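Local coordinates for penicillin binding protein 2X (PDB 5U47) that probably acts as a septal peptidoglycan transpeptidase that cross-links neighbouring glycan strands and is inactivated by beta-lactams acylating its essential active-site serine, at residues L68-E72 with S73-K77; I114-S117 with V118-L122; T232-D235 with T236-E239; S303-N307 with N308-N312; A606-L609 with R610-L613. The protein carries 1 engineered substitution. All blocks are in the same frame, centred on the assembly; numbering follows the deposited sequence. Where two conformers were deposited one is given.

Contact 1 of 5, residues L68-E72 with S73-K77; sequences LYVQE and SQFDK
F75 lays its ring beneath the backbone of E72, and this is the dense part of the contact. E72 CA stands 3.8 Å from the centroid of the F75 ring, over one face though shifted toward the rim, which qualifies as a CH-pi contact. Farther out on the same ring, E72 CG comes within 3.9 Å of F75 CZ. V70 meets the neighbouring rim atom: its CG1 packs 3.9 Å from F75 CE1, the two side chains crossing at about a right angle, while V70 O lies at the ring edge near its plane. V70 and F75 are both buried, and L97 of helix 90-97 presses on both of them; L94 of that helix also touches F75. The segment marks the passage from a loop into helix 72-86, in the range assigned to the dimerisation domain, and Q71 and Q74 tie that first turn together in both directions. Q74 N donates to Q71 O over 2.9 Å. In return Q71 N gives its hydrogen to Q74 OE1, also at 2.9 Å, with the donor in the carbonyl plane of the Q74 amide and an N-H...O angle of 156°. With CG beside the backbone N (chi1 -60°) and an extended chain beyond it, Q74 carries its OE1 back over the turn, 3.4 Å from Q71 CB. The looser side belongs to S73 and the carboxylate end of E72, both residues being exposed: S73 OG gets no nearer than 3.9 Å to Q71 CB, and the E72 carboxylate finds in R98 a long, weak ion-pair partner.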
loop_
_atom_site.group_PDB
_atom_site.type_symbol
_atom_site.label_atom_id
_atom_site.label_comp_id
_atom_site.label_asym_id
_atom_site.label_seq_id
_atom_site.Cartn_x
_atom_site.Cartn_y
_atom_site.Cartn_z
ATOM N N LEU A 68 13.238 5.236 52.168
ATOM C CA LEU A 68 12.596 5.565 50.880
ATOM C C LEU A 68 11.545 4.525 50.480
ATOM O O LEU A 68 10.917 4.643 49.416
ATOM C CB LEU A 68 13.658 5.705 49.787
ATOM C CG LEU A 68 14.758 6.749 50.070
ATOM C CD1 LEU A 68 15.848 6.726 48.994
ATOM C CD2 LEU A 68 14.162 8.147 50.187
ATOM N N TYR A 69 11.355 3.519 51.343
ATOM C CA TYR A 69 10.391 2.449 51.097
ATOM C C TYR A 69 9.071 2.772 51.786
ATOM O O TYR A 69 8.988 3.711 52.585
ATOM C CB TYR A 69 10.935 1.073 51.565
ATOM C CG TYR A 69 11.434 1.001 53.015
ATOM C CD1 TYR A 69 12.736 1.376 53.335
ATOM C CD2 TYR A 69 10.608 0.536 54.053
ATOM C CE1 TYR A 69 13.205 1.320 54.641
ATOM C CE2 TYR A 69 11.073 0.469 55.370
ATOM C CZ TYR A 69 12.373 0.863 55.653
ATOM O OH TYR A 69 12.864 0.816 56.928
ATOM N N VAL A 70 8.031 2.028 51.421
ATOM C CA VAL A 70 6.726 2.203 52.057
ATOM C C VAL A 70 6.819 1.494 53.416
ATOM O O VAL A 70 7.135 0.299 53.489
ATOM C CB VAL A 70 5.563 1.660 51.190
ATOM C CG1 VAL A 70 5.687 0.156 50.929
ATOM C CG2 VAL A 70 4.216 1.983 51.835
ATOM N N GLN A 71 6.568 2.233 54.488
ATOM C CA GLN A 71 6.696 1.656 55.824
ATOM C C GLN A 71 5.401 0.977 56.249
ATOM O O GLN A 71 4.314 1.356 55.784
ATOM C CB GLN A 71 7.094 2.739 56.823
ATOM C CG GLN A 71 8.336 3.505 56.408
ATOM C CD GLN A 71 8.829 4.449 57.486
ATOM O OE1 GLN A 71 8.920 4.077 58.657
ATOM N NE2 GLN A 71 9.175 5.670 57.089
ATOM N N GLU A 72 5.522 -0.026 57.124
ATOM C CA GLU A 72 4.349 -0.771 57.628
ATOM C C GLU A 72 3.330 0.134 58.318
ATOM O O GLU A 72 2.130 -0.101 58.210
ATOM C CB GLU A 72 4.761 -1.922 58.549
ATOM C CG GLU A 72 5.527 -3.018 57.824
ATOM C CD GLU A 72 5.696 -4.283 58.650
ATOM O OE1 GLU A 72 4.717 -4.711 59.315
ATOM O OE2 GLU A 72 6.804 -4.868 58.612
ATOM N N SER A 73 3.807 1.179 59.003
ATOM C CA SER A 73 2.898 2.145 59.641
ATOM C C SER A 73 1.944 2.789 58.617
ATOM O O SER A 73 0.862 3.251 58.974
ATOM C CB SER A 73 3.687 3.227 60.390
ATOM O OG SER A 73 4.572 3.935 59.539
ATOM N N GLN A 74 2.352 2.768 57.343
ATOM C CA GLN A 74 1.586 3.354 56.234
ATOM C C GLN A 74 0.820 2.353 55.360
ATOM O O GLN A 74 0.003 2.777 54.533
ATOM C CB GLN A 74 2.537 4.129 55.322
ATOM C CG GLN A 74 3.280 5.279 55.989
ATOM C CD GLN A 74 4.505 5.676 55.201
ATOM O OE1 GLN A 74 5.328 4.825 54.849
ATOM N NE2 GLN A 74 4.650 6.966 54.938
ATOM N N PHE A 75 1.099 1.053 55.499
ATOM C CA PHE A 75 0.415 0.004 54.703
ATOM C C PHE A 75 -1.114 0.191 54.589
ATOM O O PHE A 75 -1.681 0.126 53.489
ATOM C CB PHE A 75 0.724 -1.378 55.308
ATOM C CG PHE A 75 2.023 -1.997 54.845
ATOM C CD1 PHE A 75 3.096 -1.226 54.388
ATOM C CD2 PHE A 75 2.195 -3.376 54.937
ATOM C CE1 PHE A 75 4.284 -1.828 53.982
ATOM C CE2 PHE A 75 3.389 -3.978 54.546
ATOM C CZ PHE A 75 4.434 -3.201 54.066
ATOM N N ASP A 76 -1.759 0.437 55.728
ATOM C CA ASP A 76 -3.213 0.623 55.796
ATOM C C ASP A 76 -3.698 1.846 55.018
ATOM O O ASP A 76 -4.759 1.802 54.402
ATOM C CB ASP A 76 -3.666 0.756 57.260
ATOM C CG ASP A 76 -5.182 0.853 57.402
ATOM O OD1 ASP A 76 -5.893 -0.067 56.934
ATOM O OD2 ASP A 76 -5.660 1.841 57.996
ATOM N N LYS A 77 -2.943 2.944 55.073
ATOM C CA LYS A 77 -3.340 4.156 54.346
ATOM C C LYS A 77 -3.222 3.926 52.830
ATOM O O LYS A 77 -4.061 4.395 52.051
ATOM C CB LYS A 77 -2.527 5.373 54.803
ATOM C CG LYS A 77 -2.861 6.675 54.080
ATOM C CD LYS A 77 -4.363 6.972 54.063
ATOM C CE LYS A 77 -4.661 8.280 53.351
ATOM N NZ LYS A 77 -6.123 8.508 53.218
#

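Contact 2 of 5, residues I114-S117 with V118-L122; sequences ITYS and VKEDL
T115 and V118 supply the side-chain hydrogen bond between 114-117 and 118-122, a capping one. T115 OG1 accepts from V118 N over 3.4 Å; the bond is weak by length but fairly straight, at 163°. OG1 can face the start of the helix because chi1 of T115 is 62°, which sets the hydroxyl between its own N and carbonyl carbon, and V118 CG2 packs against that same oxygen. The backbone bonds follow in sequence: K119 N to T115 O, E120 N to Y116 O at 2.9 Å, and D121 N to S117 O. T115 is thus the N-cap of helix 116-128, in the range assigned to the dimerisation domain.

Among charged groups, K119 NZ and E120 OE2 form a salt bridge of 2.8 Å that uses the oxygen's anti lone pair. A bend at chi2 and chi3 of K119 brings NZ round to it, and the ammonium also makes a cation-pi contact with Y50. The carboxylate of D121 is paired with K85 of helix 72-86.

The aromatic contact is CH-pi: E120 CG lies over one face of the Y116 ring, 3.8 Å from its centroid, with carboxylate and ring planes 24° apart. Y116 reaches this place with CG anti to the backbone N.

Apolar packing occupies the inner side of the helix. I114 CG2 touches V118 CG1 at 3.8 Å, the side chains crossing roughly at right angles, and I114 CD1 approaches L122 CD1 more loosely, at 4.5 Å. I81, L82 and K85 of helix 72-86, with F136 of strand 134-143, touch L122.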
loop_
_atom_site.group_PDB
_atom_site.type_symbol
_atom_site.label_atom_id
_atom_site.label_comp_id
_atom_site.label_asym_id
_atom_site.label_seq_id
_atom_site.Cartn_x
_atom_site.Cartn_y
_atom_site.Cartn_z
ATOM N N ILE A 114 -3.269 1.689 34.073
ATOM C CA ILE A 114 -3.773 2.886 34.719
ATOM C C ILE A 114 -3.528 4.075 33.812
ATOM O O ILE A 114 -2.411 4.256 33.317
ATOM C CB ILE A 114 -3.035 3.134 36.060
ATOM C CG1 ILE A 114 -3.197 1.931 36.987
ATOM C CG2 ILE A 114 -3.536 4.420 36.705
ATOM C CD1 ILE A 114 -2.299 1.958 38.212
ATOM N N THR A 115 -4.556 4.893 33.610
ATOM C CA THR A 115 -4.433 6.081 32.775
ATOM C C THR A 115 -3.540 7.114 33.437
ATOM O O THR A 115 -3.261 7.042 34.638
ATOM C CB THR A 115 -5.796 6.750 32.539
ATOM O OG1 THR A 115 -6.337 7.188 33.799
ATOM C CG2 THR A 115 -6.775 5.779 31.858
ATOM N N TYR A 116 -3.128 8.095 32.649
ATOM C CA TYR A 116 -2.279 9.185 33.120
ATOM C C TYR A 116 -2.974 10.040 34.199
ATOM O O TYR A 116 -2.364 10.386 35.210
ATOM C CB TYR A 116 -1.839 10.047 31.930
ATOM C CG TYR A 116 -1.102 11.314 32.293
ATOM C CD1 TYR A 116 0.265 11.288 32.620
ATOM C CD2 TYR A 116 -1.750 12.553 32.275
ATOM C CE1 TYR A 116 0.951 12.453 32.945
ATOM C CE2 TYR A 116 -1.062 13.727 32.590
ATOM C CZ TYR A 116 0.285 13.668 32.924
ATOM O OH TYR A 116 0.966 14.824 33.238
ATOM N N SER A 117 -4.248 10.360 33.980
ATOM C CA SER A 117 -5.011 11.181 34.933
ATOM C C SER A 117 -5.119 10.520 36.307
ATOM O O SER A 117 -4.951 11.182 37.338
ATOM C CB SER A 117 -6.414 11.480 34.385
ATOM O OG SER A 117 -7.109 12.403 35.217
ATOM N N VAL A 118 -5.403 9.221 36.326
ATOM C CA VAL A 118 -5.517 8.491 37.590
ATOM C C VAL A 118 -4.135 8.375 38.267
ATOM O O VAL A 118 -4.024 8.510 39.495
ATOM C CB VAL A 118 -6.149 7.097 37.381
ATOM C CG1 VAL A 118 -6.163 6.302 38.680
ATOM C CG2 VAL A 118 -7.566 7.226 36.826
ATOM N N LYS A 119 -3.091 8.128 37.466
ATOM C CA LYS A 119 -1.718 8.037 37.990
ATOM C C LYS A 119 -1.341 9.345 38.701
ATOM O O LYS A 119 -0.864 9.327 39.851
ATOM C CB LYS A 119 -0.724 7.699 36.858
ATOM C CG LYS A 119 0.725 7.501 37.294
ATOM C CD LYS A 119 1.579 8.764 37.265
ATOM C CE LYS A 119 2.033 9.112 35.859
ATOM N NZ LYS A 119 2.920 10.308 35.859
ATOM N N GLU A 120 -1.566 10.470 38.016
ATOM C CA GLU A 120 -1.292 11.804 38.577
ATOM C C GLU A 120 -2.066 12.059 39.876
ATOM O O GLU A 120 -1.546 12.657 40.803
ATOM C CB GLU A 120 -1.592 12.898 37.538
ATOM C CG GLU A 120 -0.565 12.970 36.412
ATOM C CD GLU A 120 0.773 13.476 36.899
ATOM O OE1 GLU A 120 0.791 14.551 37.543
ATOM O OE2 GLU A 120 1.798 12.805 36.642
ATOM N N ASP A 121 -3.309 11.598 39.921
ATOM C CA ASP A 121 -4.151 11.714 41.106
ATOM C C ASP A 121 -3.525 10.865 42.221
ATOM O O ASP A 121 -3.279 11.370 43.323
ATOM C CB ASP A 121 -5.588 11.257 40.773
ATOM C CG ASP A 121 -6.554 11.419 41.936
ATOM O OD1 ASP A 121 -6.162 11.883 43.016
ATOM O OD2 ASP A 121 -7.734 11.070 41.762
ATOM N N LEU A 122 -3.241 9.594 41.922
ATOM C CA LEU A 122 -2.587 8.696 42.897
ATOM C C LEU A 122 -1.284 9.285 43.430
ATOM O O LEU A 122 -1.053 9.259 44.635
ATOM C CB LEU A 122 -2.292 7.311 42.301
ATOM C CG LEU A 122 -3.400 6.254 42.225
ATOM C CD1 LEU A 122 -2.986 5.094 41.333
ATOM C CD2 LEU A 122 -3.740 5.738 43.610
#

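Contact 3 of 5, residues T232-D235 with T236-E239; sequences TQMD and TFME
T236 OG1 is held by two waters, each linking it to the preceding turn. One water donates to T232 O at 2.8 Å and lies farther from T236 OG1. The other sits 2.8 Å from T236 OG1 and donates to Q233 OE1. Helix 224-241, to which all of this belongs, packs with helix 558-572 against the central antiparallel sheet of the transpeptidase domain, a fold related to that of the beta-lactamases. T236 turns OG1 toward the waters through a chi1 of -53°, which leaves the hydroxyl beside the backbone N. The Q233 amide nitrogen and the D235 carboxylate have outside partners: Q233 NE2 donates to T560 O, and D235 OD1 forms a salt bridge with R264 NE.

On the buried side M234 and F237 run alongside each other, pointing the same way, in a Met-aromatic contact. M234 SD is 5.2 Å from the centroid of the F237 ring and 58° off the ring normal, an oblique approach. M234 also touches A246, A248 and T262 of the sheet, and F237 touches V545 and V547. Regular backbone bonds join T232 O to T236 N and the next three pairs in turn. At the far end E239 CG lies 3.3 Å from D235 O, the oxygen that also accepts from E239 N.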
loop_
_atom_site.group_PDB
_atom_site.type_symbol
_atom_site.label_atom_id
_atom_site.label_comp_id
_atom_site.label_asym_id
_atom_site.label_seq_id
_atom_site.Cartn_x
_atom_site.Cartn_y
_atom_site.Cartn_z
ATOM N N THR A 232 -17.928 -0.345 4.721
ATOM C CA THR A 232 -19.343 -0.673 4.816
ATOM C C THR A 232 -19.849 -1.328 3.533
ATOM O O THR A 232 -20.507 -2.367 3.590
ATOM C CB THR A 232 -20.172 0.587 5.088
ATOM O OG1 THR A 232 -19.676 1.234 6.258
ATOM C CG2 THR A 232 -21.643 0.257 5.240
ATOM N N GLN A 233 -19.538 -0.745 2.381
ATOM C CA GLN A 233 -20.004 -1.322 1.112
ATOM C C GLN A 233 -19.338 -2.638 0.781
ATOM O O GLN A 233 -19.973 -3.491 0.177
ATOM C CB GLN A 233 -19.862 -0.345 -0.059
ATOM C CG GLN A 233 -20.644 0.914 0.154
ATOM C CD GLN A 233 -22.096 0.621 0.452
ATOM O OE1 GLN A 233 -22.579 1.011 1.482
ATOM N NE2 GLN A 233 -22.776 -0.148 -0.433
ATOM N N MET A 234 -18.080 -2.809 1.198
ATOM C CA MET A 234 -17.382 -4.055 0.972
ATOM C C MET A 234 -18.004 -5.173 1.815
ATOM O O MET A 234 -18.084 -6.303 1.358
ATOM C CB MET A 234 -15.898 -3.924 1.293
ATOM C CG MET A 234 -15.077 -4.991 0.648
ATOM S SD MET A 234 -15.086 -4.820 -1.164
ATOM C CE MET A 234 -13.807 -6.023 -1.439
ATOM N N ASP A 235 -18.420 -4.863 3.044
ATOM C CA ASP A 235 -19.099 -5.868 3.879
ATOM C C ASP A 235 -20.365 -6.338 3.195
ATOM O O ASP A 235 -20.648 -7.535 3.182
ATOM C CB ASP A 235 -19.480 -5.334 5.262
ATOM C CG ASP A 235 -18.292 -5.131 6.171
ATOM O OD1 ASP A 235 -17.184 -5.679 5.917
ATOM O OD2 ASP A 235 -18.479 -4.413 7.158
ATOM N N THR A 236 -21.126 -5.403 2.631
ATOM C CA THR A 236 -22.362 -5.789 1.931
ATOM C C THR A 236 -22.056 -6.660 0.707
ATOM O O THR A 236 -22.787 -7.622 0.409
ATOM C CB THR A 236 -23.166 -4.568 1.491
ATOM O OG1 THR A 236 -23.380 -3.730 2.628
ATOM C CG2 THR A 236 -24.545 -4.984 0.895
ATOM N N PHE A 237 -20.977 -6.318 0.006
ATOM C CA PHE A 237 -20.564 -7.033 -1.194
ATOM C C PHE A 237 -20.193 -8.481 -0.827
ATOM O O PHE A 237 -20.554 -9.422 -1.544
ATOM C CB PHE A 237 -19.414 -6.261 -1.856
ATOM C CG PHE A 237 -18.862 -6.883 -3.119
ATOM C CD1 PHE A 237 -19.588 -6.871 -4.302
ATOM C CD2 PHE A 237 -17.559 -7.376 -3.148
ATOM C CE1 PHE A 237 -19.054 -7.401 -5.473
ATOM C CE2 PHE A 237 -17.027 -7.904 -4.318
ATOM C CZ PHE A 237 -17.776 -7.912 -5.482
ATOM N N MET A 238 -19.502 -8.659 0.299
ATOM C CA MET A 238 -19.143 -10.004 0.767
ATOM C C MET A 238 -20.372 -10.804 1.186
ATOM O O MET A 238 -20.407 -12.009 0.986
ATOM C CB MET A 238 -18.169 -9.948 1.939
ATOM C CG MET A 238 -16.830 -9.337 1.605
ATOM S SD MET A 238 -16.125 -9.983 0.078
ATOM C CE MET A 238 -15.934 -11.706 0.543
ATOM N N GLU A 239 -21.352 -10.142 1.794
ATOM C CA GLU A 239 -22.593 -10.826 2.170
ATOM C C GLU A 239 -23.288 -11.338 0.910
ATOM O O GLU A 239 -23.777 -12.450 0.884
ATOM C CB GLU A 239 -23.518 -9.902 2.944
ATOM C CG GLU A 239 -22.968 -9.531 4.307
ATOM C CD GLU A 239 -23.741 -8.418 5.000
ATOM O OE1 GLU A 239 -24.739 -7.897 4.425
ATOM O OE2 GLU A 239 -23.332 -8.067 6.130
HETATM O O HOH W 1 -22.292 -3.263 5.564
HETATM O O HOH W 2 -24.264 -1.117 2.558
#

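Contact 4 of 5, residues S303-N307 with N308-N312; sequences SAAIN and NGSFN
F311 and I306 come side by side through different first torsions: F311 has CG anti to the backbone N (chi1 -178°), whereas I306 CG1 stays beside its own N (chi1 -67°). Both chains then point the same way, and I306 CG1 packs 4.0 Å from F311 CD2. A305 CB adds a contact of 4.1 Å to F311 CB. The Schellman motif ending helix 297-308 brings F311 beside I306 and A305. G309 has a phi of 82°, and two bonds return to the last turn: S310 N to A305 O at 3.0 Å, and G309 N to I306 O at 3.2 Å. One step earlier N308 N still makes the helical bond to A304 O, at 2.7 Å. Within the turn N308 ND2 donates to S310 OG over 2.9 Å in a nearly straight bond, the hydroxyl lying in the amide plane, so this bond should restrain rotation of the asparagine amide. N307 turns its amide to Y374 and S462. Around the end of the helix, M366 of helix 356-366 covers A305 and N308, W371 of helix 368-377 covers A304, and Y472 of helix 463-478 packs on I306 and meets the F311 ring edge-to-face.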
loop_
_atom_site.group_PDB
_atom_site.type_symbol
_atom_site.label_atom_id
_atom_site.label_comp_id
_atom_site.label_asym_id
_atom_site.label_seq_id
_atom_site.Cartn_x
_atom_site.Cartn_y
_atom_site.Cartn_z
ATOM N N SER A 303 -5.536 -1.002 -25.741
ATOM C CA SER A 303 -4.745 0.234 -25.855
ATOM C C SER A 303 -3.537 0.027 -26.759
ATOM O O SER A 303 -3.162 0.928 -27.505
ATOM C CB SER A 303 -4.280 0.764 -24.495
ATOM O OG SER A 303 -3.285 -0.053 -23.903
ATOM N N ALA A 304 -2.930 -1.155 -26.660
ATOM C CA ALA A 304 -1.764 -1.510 -27.472
ATOM C C ALA A 304 -2.152 -1.657 -28.946
ATOM O O ALA A 304 -1.444 -1.184 -29.839
ATOM C CB ALA A 304 -1.129 -2.793 -26.960
ATOM N N ALA A 305 -3.278 -2.320 -29.191
ATOM C CA ALA A 305 -3.769 -2.493 -30.554
ATOM C C ALA A 305 -4.035 -1.138 -31.194
ATOM O O ALA A 305 -3.699 -0.925 -32.367
ATOM C CB ALA A 305 -5.032 -3.343 -30.569
ATOM N N ILE A 306 -4.635 -0.221 -30.436
ATOM C CA ILE A 306 -4.927 1.116 -30.965
ATOM C C ILE A 306 -3.626 1.870 -31.211
ATOM O O ILE A 306 -3.448 2.483 -32.273
ATOM C CB ILE A 306 -5.872 1.907 -30.042
ATOM C CG1 ILE A 306 -7.254 1.229 -30.029
ATOM C CG2 ILE A 306 -5.987 3.358 -30.514
ATOM C CD1 ILE A 306 -8.212 1.769 -28.987
ATOM N N ASN A 307 -2.716 1.800 -30.239
ATOM C CA ASN A 307 -1.415 2.466 -30.338
ATOM C C ASN A 307 -0.537 1.892 -31.484
ATOM O O ASN A 307 0.240 2.618 -32.083
ATOM C CB ASN A 307 -0.640 2.362 -29.027
ATOM C CG ASN A 307 0.424 3.426 -28.913
ATOM O OD1 ASN A 307 0.108 4.614 -28.850
ATOM N ND2 ASN A 307 1.684 3.019 -28.873
ATOM N N ASN A 308 -0.665 0.594 -31.750
ATOM C CA ASN A 308 0.103 -0.089 -32.800
ATOM C C ASN A 308 -0.426 0.240 -34.195
ATOM O O ASN A 308 0.254 -0.010 -35.180
ATOM C CB ASN A 308 0.021 -1.613 -32.596
ATOM C CG ASN A 308 1.017 -2.383 -33.439
ATOM O OD1 ASN A 308 2.208 -2.078 -33.443
ATOM N ND2 ASN A 308 0.536 -3.427 -34.133
ATOM N N GLY A 309 -1.638 0.792 -34.267
ATOM C CA GLY A 309 -2.289 1.080 -35.535
ATOM C C GLY A 309 -2.975 -0.159 -36.111
ATOM O O GLY A 309 -3.410 -0.147 -37.264
ATOM N N SER A 310 -3.095 -1.222 -35.310
ATOM C CA SER A 310 -3.686 -2.488 -35.776
ATOM C C SER A 310 -5.067 -2.775 -35.155
ATOM O O SER A 310 -5.364 -3.910 -34.727
ATOM C CB SER A 310 -2.710 -3.646 -35.527
ATOM O OG SER A 310 -2.370 -3.754 -34.156
ATOM N N PHE A 311 -5.903 -1.737 -35.110
ATOM C CA PHE A 311 -7.258 -1.868 -34.607
ATOM C C PHE A 311 -8.240 -1.164 -35.538
ATOM O O PHE A 311 -8.217 0.056 -35.675
ATOM C CB PHE A 311 -7.388 -1.295 -33.198
ATOM C CG PHE A 311 -8.758 -1.458 -32.614
ATOM C CD1 PHE A 311 -9.128 -2.648 -32.007
ATOM C CD2 PHE A 311 -9.686 -0.434 -32.687
ATOM C CE1 PHE A 311 -10.396 -2.810 -31.473
ATOM C CE2 PHE A 311 -10.950 -0.590 -32.154
ATOM C CZ PHE A 311 -11.310 -1.779 -31.552
ATOM N N ASN A 312 -9.074 -1.956 -36.200
ATOM C CA ASN A 312 -10.140 -1.431 -37.023
ATOM C C ASN A 312 -11.381 -1.793 -36.215
ATOM O O ASN A 312 -11.734 -2.972 -36.138
ATOM C CB ASN A 312 -10.144 -2.083 -38.395
ATOM C CG ASN A 312 -11.176 -1.473 -39.323
ATOM O OD1 ASN A 312 -12.179 -0.898 -38.881
ATOM N ND2 ASN A 312 -10.935 -1.595 -40.620
#

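Contact 5 of 5, residues A606-L609 with R610-L613; sequences ANTL and RQNL
Q611 lies along the backbone of N607 and T608, and each part of its side chain has a neighbour. Q611 CB rests 3.3 Å from T608 O. Q611 CG, placed beside the backbone N by a chi1 of -66°, comes 3.3 Å from N607 O, the same carbonyl that receives the hydrogen of Q611 N at 3.2 Å. CD stays close to that oxygen, and with the chain extended the amide runs back past T608 CA. At the tip the two branches part: Q611 OE1 takes a hydrogen bond of 2.7 Å from a water that also sits 3.0 Å from T608 OG1, while NE2 donates to G387 O. T608 OG1 has E604 O as a further partner.

T608 O has a partner in N612 as well. N612 ND2 donates to T608 O over 2.9 Å, with that oxygen close to the plane of the asparagine amide, although the donor itself stands above the T608 carbonyl plane. N612 N adds weak bonds to T608 O and L609 O. Helix 602-611 then stops in a Schellman motif: L613 takes a positive phi of 67°, and L613 N bonds to R610 O at 3.0 Å. R610 extends to a salt bridge with E455 and donates from NH1 to R385 O.

A helix end in the first PASTA domain thus spends amide N-H groups and the guanidinium largely on backbone carbonyls and a carboxylate. Contacts with G387, R385 and E455 join this domain to the transpeptidase part through polar groups, while L609 packs on I642 and I644 of strand 641-646 and P616 of strand 615-619.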
loop_
_atom_site.group_PDB
_atom_site.type_symbol
_atom_site.label_atom_id
_atom_site.label_comp_id
_atom_site.label_asym_id
_atom_site.label_seq_id
_atom_site.Cartn_x
_atom_site.Cartn_y
_atom_site.Cartn_z
ATOM N N ALA A 606 15.480 1.079 -3.834
ATOM C CA ALA A 606 14.453 1.906 -4.493
ATOM C C ALA A 606 13.224 2.057 -3.592
ATOM O O ALA A 606 12.666 3.155 -3.462
ATOM C CB ALA A 606 14.072 1.328 -5.847
ATOM N N ASN A 607 12.839 0.952 -2.966
ATOM C CA ASN A 607 11.702 0.901 -2.049
ATOM C C ASN A 607 11.907 1.865 -0.866
ATOM O O ASN A 607 10.992 2.600 -0.494
ATOM C CB ASN A 607 11.529 -0.543 -1.550
ATOM C CG ASN A 607 10.167 -0.802 -0.963
ATOM O OD1 ASN A 607 9.143 -0.541 -1.598
ATOM N ND2 ASN A 607 10.142 -1.359 0.234
ATOM N N THR A 608 13.113 1.846 -0.288
ATOM C CA THR A 608 13.512 2.739 0.809
ATOM C C THR A 608 13.489 4.201 0.375
ATOM O O THR A 608 12.981 5.045 1.081
ATOM C CB THR A 608 14.912 2.343 1.325
ATOM O OG1 THR A 608 14.811 1.037 1.893
ATOM C CG2 THR A 608 15.429 3.303 2.388
ATOM N N LEU A 609 14.017 4.482 -0.803
ATOM C CA LEU A 609 14.021 5.844 -1.332
ATOM C C LEU A 609 12.602 6.416 -1.475
ATOM O O LEU A 609 12.379 7.596 -1.168
ATOM C CB LEU A 609 14.735 5.886 -2.677
ATOM C CG LEU A 609 16.254 5.718 -2.600
ATOM C CD1 LEU A 609 16.847 5.497 -3.987
ATOM C CD2 LEU A 609 16.893 6.910 -1.905
ATOM N N ARG A 610 11.658 5.601 -1.964
ATOM C CA ARG A 610 10.255 6.057 -2.074
ATOM C C ARG A 610 9.595 6.300 -0.720
ATOM O O ARG A 610 8.739 7.176 -0.599
ATOM C CB ARG A 610 9.393 5.092 -2.902
ATOM C CG ARG A 610 9.767 5.110 -4.361
ATOM C CD ARG A 610 8.657 4.560 -5.228
ATOM N NE ARG A 610 9.026 4.745 -6.615
ATOM C CZ ARG A 610 9.715 3.888 -7.359
ATOM N NH1 ARG A 610 10.125 2.719 -6.880
ATOM N NH2 ARG A 610 9.998 4.224 -8.616
ATOM N N GLN A 611 9.987 5.546 0.305
ATOM C CA GLN A 611 9.486 5.813 1.661
ATOM C C GLN A 611 9.880 7.212 2.123
ATOM O O GLN A 611 9.184 7.832 2.942
ATOM C CB GLN A 611 10.035 4.784 2.637
ATOM C CG GLN A 611 9.517 3.382 2.343
ATOM C CD GLN A 611 10.215 2.305 3.136
ATOM O OE1 GLN A 611 11.186 2.570 3.845
ATOM N NE2 GLN A 611 9.733 1.078 3.013
ATOM N N ASN A 612 11.001 7.694 1.578
ATOM C CA ASN A 612 11.540 8.998 1.884
ATOM C C ASN A 612 11.193 10.033 0.809
ATOM O O ASN A 612 11.776 11.116 0.769
ATOM C CB ASN A 612 13.053 8.896 2.143
ATOM C CG ASN A 612 13.353 8.118 3.417
ATOM O OD1 ASN A 612 13.343 8.693 4.519
ATOM N ND2 ASN A 612 13.564 6.797 3.283
ATOM N N LEU A 613 10.230 9.681 -0.030
ATOM C CA LEU A 613 9.688 10.547 -1.056
ATOM C C LEU A 613 10.630 10.918 -2.216
ATOM O O LEU A 613 10.401 11.888 -2.938
ATOM C CB LEU A 613 9.012 11.771 -0.427
ATOM C CG LEU A 613 7.960 11.424 0.645
ATOM C CD1 LEU A 613 7.179 12.667 0.994
ATOM C CD2 LEU A 613 6.990 10.351 0.153
HETATM O O HOH W 3 13.268 1.023 4.445
#

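How the contacts relate
All five contacts are local and only partly buried, but they sample different places in an elongated chain. Contacts 1 and 2 lie in the dimerisation domain, centres about 20 Å apart, and share helix 72-86: contact 1 forms its beginning, while contact 2, with three exposed residues, packs against it with I114 and L122. Contact 3 is mid-helix, burying M234 and F237 beside the central sheet; contact 4 is farthest from contact 1, about 87 Å between centres. Both contacts 4 and 5 end helices in Schellman motifs, the first through glycine, the second through leucine. Ring packing marks contacts 1 to 4; contact 5, in the PASTA domain, has four buried residues yet relies on amides and water.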